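Local coordinates for acyl-coa oxidase (Arabidopsis thaliana, PDB 1W07), which catalyses the FAD-dependent oxidation of long- and medium-chain acyl-CoAs to 2-trans-enoyl-CoAs in peroxisomal beta-oxidation, passing electrons to oxygen to give hydrogen peroxide, at the interface of chains A and B. Residues are numbered along the deposited sequence; one frame, centred on the assembly and turned at random. Chains: chain A/B, Acyl-coa oxidase.

Contact 1: the interface of chains A and B. Residues chain A 58-59, 62, 224, 226; chain B 636-638.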
ATOM      1  N   ARG A  58      22.329  -1.908  -7.527  1.00 21.00           N
ATOM      2  CA  ARG A  58      21.594  -1.724  -8.788  1.00 20.54           C
ATOM      3  C   ARG A  58      22.379  -2.373  -9.927  1.00 22.84           C
ATOM      4  O   ARG A  58      21.841  -3.208 -10.652  1.00 18.21           O
ATOM      5  CB  ARG A  58      21.408  -0.232  -9.098  1.00 18.31           C
ATOM      6  CG  ARG A  58      20.498   0.075 -10.318  1.00 22.41           C
ATOM      7  CD  ARG A  58      18.998   0.013  -9.978  1.00 19.19           C
ATOM      8  NE  ARG A  58      18.140  -0.282 -11.140  1.00 17.22           N
ATOM      9  CZ  ARG A  58      17.753   0.583 -12.084  1.00 16.24           C
ATOM     10  NH1 ARG A  58      18.127   1.860 -12.060  1.00 13.45           N
ATOM     11  NH2 ARG A  58      16.969   0.160 -13.069  1.00 17.28           N
ATOM     12  N   LYS A  59      23.650  -1.987 -10.080  1.00 21.34           N
ATOM     13  CA  LYS A  59      24.506  -2.532 -11.139  1.00 23.70           C
ATOM     14  C   LYS A  59      24.607  -4.046 -11.107  1.00 23.64           C
ATOM     15  O   LYS A  59      24.493  -4.706 -12.150  1.00 19.47           O
ATOM     16  CB  LYS A  59      25.923  -1.958 -11.054  1.00 25.85           C
ATOM     17  CG  LYS A  59      26.091  -0.558 -11.623  1.00 29.99           C
ATOM     18  CD  LYS A  59      27.502  -0.047 -11.366  1.00 29.93           C
ATOM     19  CE  LYS A  59      27.827   1.169 -12.209  1.00 33.42           C
ATOM     20  NZ  LYS A  59      29.154   1.730 -11.823  1.00 31.87           N
ATOM     21  N   PHE A  62      21.230  -5.651 -11.982  1.00 15.92           N
ATOM     22  CA  PHE A  62      20.990  -5.600 -13.422  1.00 18.86           C
ATOM     23  C   PHE A  62      21.819  -6.661 -14.169  1.00 17.98           C
ATOM     24  O   PHE A  62      21.291  -7.432 -14.977  1.00 21.28           O
ATOM     25  CB  PHE A  62      21.320  -4.203 -13.947  1.00 18.23           C
ATOM     26  CG  PHE A  62      20.969  -4.005 -15.383  1.00 22.15           C
ATOM     27  CD1 PHE A  62      19.638  -3.985 -15.793  1.00 21.65           C
ATOM     28  CD2 PHE A  62      21.972  -3.881 -16.341  1.00 20.10           C
ATOM     29  CE1 PHE A  62      19.306  -3.849 -17.136  1.00 23.60           C
ATOM     30  CE2 PHE A  62      21.651  -3.747 -17.687  1.00 24.95           C
ATOM     31  CZ  PHE A  62      20.316  -3.732 -18.085  1.00 21.97           C
ATOM     32  N   ASP A 224      18.797   5.020 -18.276  1.00 15.20           N
ATOM     33  CA  ASP A 224      17.847   4.496 -17.310  1.00 14.47           C
ATOM     34  C   ASP A 224      17.217   5.645 -16.521  1.00 11.86           C
ATOM     35  O   ASP A 224      17.883   6.636 -16.205  1.00 14.74           O
ATOM     36  CB  ASP A 224      18.554   3.510 -16.384  1.00 16.83           C
ATOM     37  CG  ASP A 224      17.627   2.923 -15.339  1.00 20.61           C
ATOM     38  OD1 ASP A 224      17.527   3.502 -14.233  1.00 17.42           O
ATOM     39  OD2 ASP A 224      16.980   1.895 -15.638  1.00 18.68           O
ATOM     40  N   GLY A 226      16.113   5.654 -13.435  1.00 12.57           N
ATOM     41  CA  GLY A 226      16.358   5.680 -12.012  1.00 13.64           C
ATOM     42  C   GLY A 226      15.739   4.569 -11.198  1.00 12.02           C
ATOM     43  O   GLY A 226      14.999   3.726 -11.718  1.00 11.81           O
TER
ATOM     44  N   ASP B 636      21.618   8.023 -11.287  1.00 18.78           N
ATOM     45  CA  ASP B 636      21.592   6.588 -11.025  1.00 21.56           C
ATOM     46  C   ASP B 636      22.885   5.943 -11.506  1.00 21.65           C
ATOM     47  O   ASP B 636      23.380   6.252 -12.594  1.00 21.84           O
ATOM     48  CB  ASP B 636      20.401   5.921 -11.731  1.00 20.66           C
ATOM     49  CG  ASP B 636      20.066   4.571 -11.137  1.00 20.37           C
ATOM     50  OD1 ASP B 636      20.606   3.550 -11.612  1.00 17.57           O
ATOM     51  OD2 ASP B 636      19.271   4.535 -10.170  1.00 19.38           O
ATOM     52  N   PRO B 637      23.459   5.034 -10.695  1.00 21.76           N
ATOM     53  CA  PRO B 637      24.703   4.337 -11.026  1.00 23.10           C
ATOM     54  C   PRO B 637      24.625   3.559 -12.346  1.00 22.55           C
ATOM     55  O   PRO B 637      25.640   3.366 -13.010  1.00 22.23           O
ATOM     56  CB  PRO B 637      24.928   3.440  -9.804  1.00 22.47           C
ATOM     57  CG  PRO B 637      23.551   3.145  -9.351  1.00 27.88           C
ATOM     58  CD  PRO B 637      22.898   4.510  -9.436  1.00 24.25           C
ATOM     59  N   LEU B 638      23.420   3.125 -12.720  1.00 20.86           N
ATOM     60  CA  LEU B 638      23.213   2.394 -13.967  1.00 20.46           C
ATOM     61  C   LEU B 638      23.546   3.308 -15.162  1.00 18.79           C
ATOM     62  O   LEU B 638      23.794   2.843 -16.272  1.00 18.66           O
ATOM     63  CB  LEU B 638      21.768   1.885 -14.042  1.00 21.46           C
ATOM     64  CG  LEU B 638      21.521   0.580 -14.803  1.00 23.99           C
ATOM     65  CD1 LEU B 638      22.538  -0.494 -14.388  1.00 25.69           C
ATOM     66  CD2 LEU B 638      20.096   0.112 -14.537  1.00 19.77           C
TER
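The start of helix 58-78 of chain A, with the end of strand 220-224 and the loop at A:Gly226, receives the short 3-10 helix 637-640 of chain B and the loop residue B:Asp636 before it. B:Leu638 points its two methyls at different targets. CD2 sits over the centre of the A:Arg58 guanidinium face, 3.4 Å from CZ, while CD1 reaches CB of A:Phe62 at 3.9 Å and the neighbouring rim of its ring. The guanidinium is held in place within its own chain: NH1 and NH2 grip the A:Asp224 carboxylate end-on, and the NH1 to OD1 bond, 2.8 Å long, is nearly straight at 170°. Both arginine nitrogens come from above the carboxylate plane, and the backbone N of A:Gly226 reaches OD1 of A:Asp224 from the opposite face at 2.7 Å. Across the interface NH1 of A:Arg58 also forms a salt bridge with OD1 of B:Asp636 at 3.0 Å, but the hydrogen bond is weak and bent, and the carboxylate stands steeply, 76°, to the guanidinium. That same OD1 of B:Asp636 takes the backbone N-H of B:Leu638, N to OD1 3.1 Å, which ties the aspartate to the first turn of the 3-10 helix. A bend at chi2 (81°) turns the arginine chain, whose CG lies 3.7 Å from B:Asp636 OD1, back toward A:Asp224. NH1 thus bridges the carboxylates of A:Asp224 and B:Asp636, whose OD1 atoms approach to 4.0 Å, and its positive charge probably offsets their repulsion. Replacing A:Arg58 by alanine removes the guanidinium, which is likely to leave the two carboxylates without their shared cation and B:Leu638 CD2 without the flat surface it rests on. B:Pro637 packs its ring against CB of A:Arg58. Repeated by the two-fold axis, the patch joins the C-terminal region of one subunit to helix 58-78 and the end of strand 220-224 of the other, helping to hold the homodimer together.

Contact 2: the interface of chains A and B. Residues chain A 626, 629-630; chain B 140, 169, 172, 174, 241, 243.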
ATOM      1  N   TYR A 626       9.962 -19.626  12.053  1.00 15.41           N
ATOM      2  CA  TYR A 626      10.905 -19.001  12.966  1.00 17.77           C
ATOM      3  C   TYR A 626      12.363 -19.371  12.762  1.00 16.23           C
ATOM      4  O   TYR A 626      13.227 -18.492  12.710  1.00 17.22           O
ATOM      5  CB  TYR A 626      10.465 -19.257  14.412  1.00 19.59           C
ATOM      6  CG  TYR A 626       9.098 -18.672  14.703  1.00 19.01           C
ATOM      7  CD1 TYR A 626       8.133 -19.397  15.404  1.00 17.48           C
ATOM      8  CD2 TYR A 626       8.759 -17.396  14.252  1.00 20.28           C
ATOM      9  CE1 TYR A 626       6.857 -18.862  15.653  1.00 16.31           C
ATOM     10  CE2 TYR A 626       7.484 -16.850  14.492  1.00 18.52           C
ATOM     11  CZ  TYR A 626       6.542 -17.592  15.195  1.00 18.42           C
ATOM     12  OH  TYR A 626       5.302 -17.044  15.455  1.00 16.89           O
ATOM     13  N   LEU A 629      13.669 -17.626   9.753  1.00 14.28           N
ATOM     14  CA  LEU A 629      13.809 -16.174   9.870  1.00 16.84           C
ATOM     15  C   LEU A 629      15.205 -15.860  10.396  1.00 16.98           C
ATOM     16  O   LEU A 629      15.878 -14.949   9.906  1.00 17.08           O
ATOM     17  CB  LEU A 629      12.771 -15.586  10.840  1.00 13.99           C
ATOM     18  CG  LEU A 629      11.360 -15.319  10.282  1.00 18.47           C
ATOM     19  CD1 LEU A 629      10.382 -14.992  11.411  1.00 13.60           C
ATOM     20  CD2 LEU A 629      11.432 -14.178   9.275  1.00 13.82           C
ATOM     21  N   PHE A 630      15.622 -16.611  11.413  1.00 16.15           N
ATOM     22  CA  PHE A 630      16.933 -16.426  12.032  1.00 17.84           C
ATOM     23  C   PHE A 630      18.035 -16.739  11.028  1.00 16.01           C
ATOM     24  O   PHE A 630      19.039 -16.032  10.939  1.00 14.87           O
ATOM     25  CB  PHE A 630      17.074 -17.342  13.254  1.00 19.65           C
ATOM     26  CG  PHE A 630      17.575 -16.641  14.492  1.00 21.22           C
ATOM     27  CD1 PHE A 630      16.826 -16.662  15.666  1.00 21.74           C
ATOM     28  CD2 PHE A 630      18.786 -15.950  14.480  1.00 23.53           C
ATOM     29  CE1 PHE A 630      17.268 -16.004  16.811  1.00 23.31           C
ATOM     30  CE2 PHE A 630      19.238 -15.286  15.624  1.00 23.04           C
ATOM     31  CZ  PHE A 630      18.479 -15.313  16.789  1.00 24.25           C
TER
ATOM     32  N   LEU B 140      10.657 -13.225  18.869  1.00 18.63           N
ATOM     33  CA  LEU B 140      10.245 -13.901  17.647  1.00 17.10           C
ATOM     34  C   LEU B 140       8.805 -14.377  17.757  1.00 14.96           C
ATOM     35  O   LEU B 140       7.994 -14.165  16.856  1.00 15.81           O
ATOM     36  CB  LEU B 140      11.147 -15.107  17.362  1.00 16.70           C
ATOM     37  CG  LEU B 140      12.340 -14.855  16.437  1.00 21.31           C
ATOM     38  CD1 LEU B 140      13.287 -16.051  16.442  1.00 20.73           C
ATOM     39  CD2 LEU B 140      11.823 -14.581  15.031  1.00 20.41           C
ATOM     40  N   GLN B 169      14.399 -20.767  20.910  1.00 21.21           N
ATOM     41  CA  GLN B 169      14.734 -19.850  19.825  1.00 21.85           C
ATOM     42  C   GLN B 169      13.666 -18.775  19.661  1.00 18.55           C
ATOM     43  O   GLN B 169      13.984 -17.624  19.389  1.00 17.68           O
ATOM     44  CB  GLN B 169      14.913 -20.627  18.517  1.00 21.04           C
ATOM     45  CG  GLN B 169      15.467 -19.789  17.381  1.00 23.73           C
ATOM     46  CD  GLN B 169      15.653 -20.601  16.119  1.00 23.86           C
ATOM     47  OE1 GLN B 169      14.724 -21.261  15.653  1.00 25.41           O
ATOM     48  NE2 GLN B 169      16.852 -20.555  15.556  1.00 23.84           N
ATOM     49  N   SER B 172      13.872 -15.543  21.611  0.50 18.58           N
ATOM     50  CA  SER B 172      14.861 -14.545  21.204  0.50 19.51           C
ATOM     51  C   SER B 172      14.217 -13.177  20.960  0.50 19.20           C
ATOM     52  O   SER B 172      13.161 -13.089  20.334  0.50 19.68           O
ATOM     53  CB  SER B 172      15.568 -14.998  19.923  0.50 20.38           C
ATOM     54  OG  SER B 172      16.116 -16.296  20.062  0.50 21.00           O
ATOM     55  N   TRP B 174      13.490  -9.843  19.160  1.00 17.58           N
ATOM     56  CA  TRP B 174      13.472  -9.644  17.716  1.00 15.19           C
ATOM     57  C   TRP B 174      12.684  -8.377  17.384  1.00 14.43           C
ATOM     58  O   TRP B 174      11.529  -8.245  17.793  1.00 16.08           O
ATOM     59  CB  TRP B 174      12.813 -10.886  17.088  1.00 16.65           C
ATOM     60  CG  TRP B 174      12.954 -11.025  15.597  1.00 16.17           C
ATOM     61  CD1 TRP B 174      12.188 -10.420  14.635  1.00 17.53           C
ATOM     62  CD2 TRP B 174      13.950 -11.774  14.902  1.00 18.50           C
ATOM     63  NE1 TRP B 174      12.658 -10.747  13.394  1.00 16.21           N
ATOM     64  CE2 TRP B 174      13.736 -11.581  13.525  1.00 15.16           C
ATOM     65  CE3 TRP B 174      15.016 -12.593  15.316  1.00 14.26           C
ATOM     66  CZ2 TRP B 174      14.546 -12.176  12.546  1.00 19.11           C
ATOM     67  CZ3 TRP B 174      15.820 -13.183  14.352  1.00 20.01           C
ATOM     68  CH2 TRP B 174      15.580 -12.969  12.974  1.00 18.09           C
ATOM     69  N   PHE B 241      18.212  -8.883  16.954  1.00 18.67           N
ATOM     70  CA  PHE B 241      17.749 -10.005  17.738  1.00 15.76           C
ATOM     71  C   PHE B 241      18.701 -10.085  18.920  1.00 16.69           C
ATOM     72  O   PHE B 241      19.775  -9.482  18.902  1.00 15.34           O
ATOM     73  CB  PHE B 241      17.753 -11.286  16.898  1.00 17.06           C
ATOM     74  CG  PHE B 241      19.089 -11.633  16.324  1.00 19.52           C
ATOM     75  CD1 PHE B 241      20.061 -12.257  17.103  1.00 17.64           C
ATOM     76  CD2 PHE B 241      19.370 -11.358  14.986  1.00 16.86           C
ATOM     77  CE1 PHE B 241      21.305 -12.607  16.547  1.00 15.95           C
ATOM     78  CE2 PHE B 241      20.595 -11.700  14.428  1.00 15.90           C
ATOM     79  CZ  PHE B 241      21.570 -12.330  15.219  1.00 14.97           C
ATOM     80  N   MET B 243      19.756 -12.948  22.281  1.00 22.89           N
ATOM     81  CA  MET B 243      19.536 -14.165  23.052  1.00 22.60           C
ATOM     82  C   MET B 243      20.482 -14.128  24.257  1.00 23.29           C
ATOM     83  O   MET B 243      21.608 -13.641  24.155  1.00 21.75           O
ATOM     84  CB  MET B 243      19.830 -15.419  22.204  1.00 23.37           C
ATOM     85  CG  MET B 243      18.965 -15.605  20.934  1.00 27.82           C
ATOM     86  SD  MET B 243      19.009 -17.299  20.228  1.00 37.85           S
ATOM     87  CE  MET B 243      20.712 -17.436  19.741  1.00 33.13           C
TER
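A:Phe630, on helix 626-635, inserts its ring among B:Trp174, B:Phe241, B:Leu140, B:Gln169, B:Ser172 and B:Met243 of the other subunit. Two edge-to-face contacts probably help to fix its tilt. The indole of B:Trp174 presents its benzo edge, with CZ3 above the centre of the phenylalanine face, and the planes stand 69° apart. At its far end A:Phe630 becomes the edge instead: CE2 lies over the middle of the B:Phe241 ring, 3.5 Å from its CD1, with the planes at 61°. B:Leu140 CD1 touches CD1 of A:Phe630 at 3.7 Å, and the aliphatic CG of B:Gln169 meets the same ring carbon at 3.8 Å. The glutamine side chain runs opposite to the phenylalanine, its amide nearly parallel to the ring, displaced past the rim on the face away from B:Trp174. The hydroxyl OG of B:Ser172 lies in the ring plane at the edge, 3.5 Å from CE1 of A:Phe630. The sulfur SD of B:Met243 lies off that plane, 4.0 Å from A:Phe630 CZ.

Around this core, A:Leu629 and B:Leu140 run alongside in opposite senses, A:Leu629 CD1 3.9 Å from B:Leu140 CD2, a methyl that also rests on the indole face toward its rim. CH2 of B:Trp174 lies 3.7 Å from the backbone O of A:Leu629. Farther out, A:Tyr626 turns its ring carbon CE2 toward the backbone carbonyl of B:Leu140.

Within chain B, B:Ser172 OG donates to the B:Gln169 carbonyl, which probably holds the hydroxyl in place and braces the end of 3-10 helix 169-171. With CG between its backbone N and carbonyl carbon (chi1 58°), B:Phe241 offers a ring face to the incoming edge. The receiving pocket belongs to the acyl-CoA dehydrogenase-type middle domain, where strands 173-174 and 240-244 and nearby loops accept a C-terminal helix of the partner.

The C-alpha centres of contact 1 and contact 2 lie about 34 Å apart. Each pairs a C-terminal segment of one subunit with more N-terminal parts of the other, but the roles are exchanged: chain B supplies the C-terminal segment in contact 1 and chain A in contact 2. The short turn 637-640 closely follows helix 626-635 in sequence, so through the two-fold each subunit uses this stretch for both kinds of contact. Contact 2 is centred about 18 Å from B:Glu424 and contact 1 about 23 Å from A:Glu424; neither patch contains the catalytic glutamate, and any influence on the active site would probably be indirect.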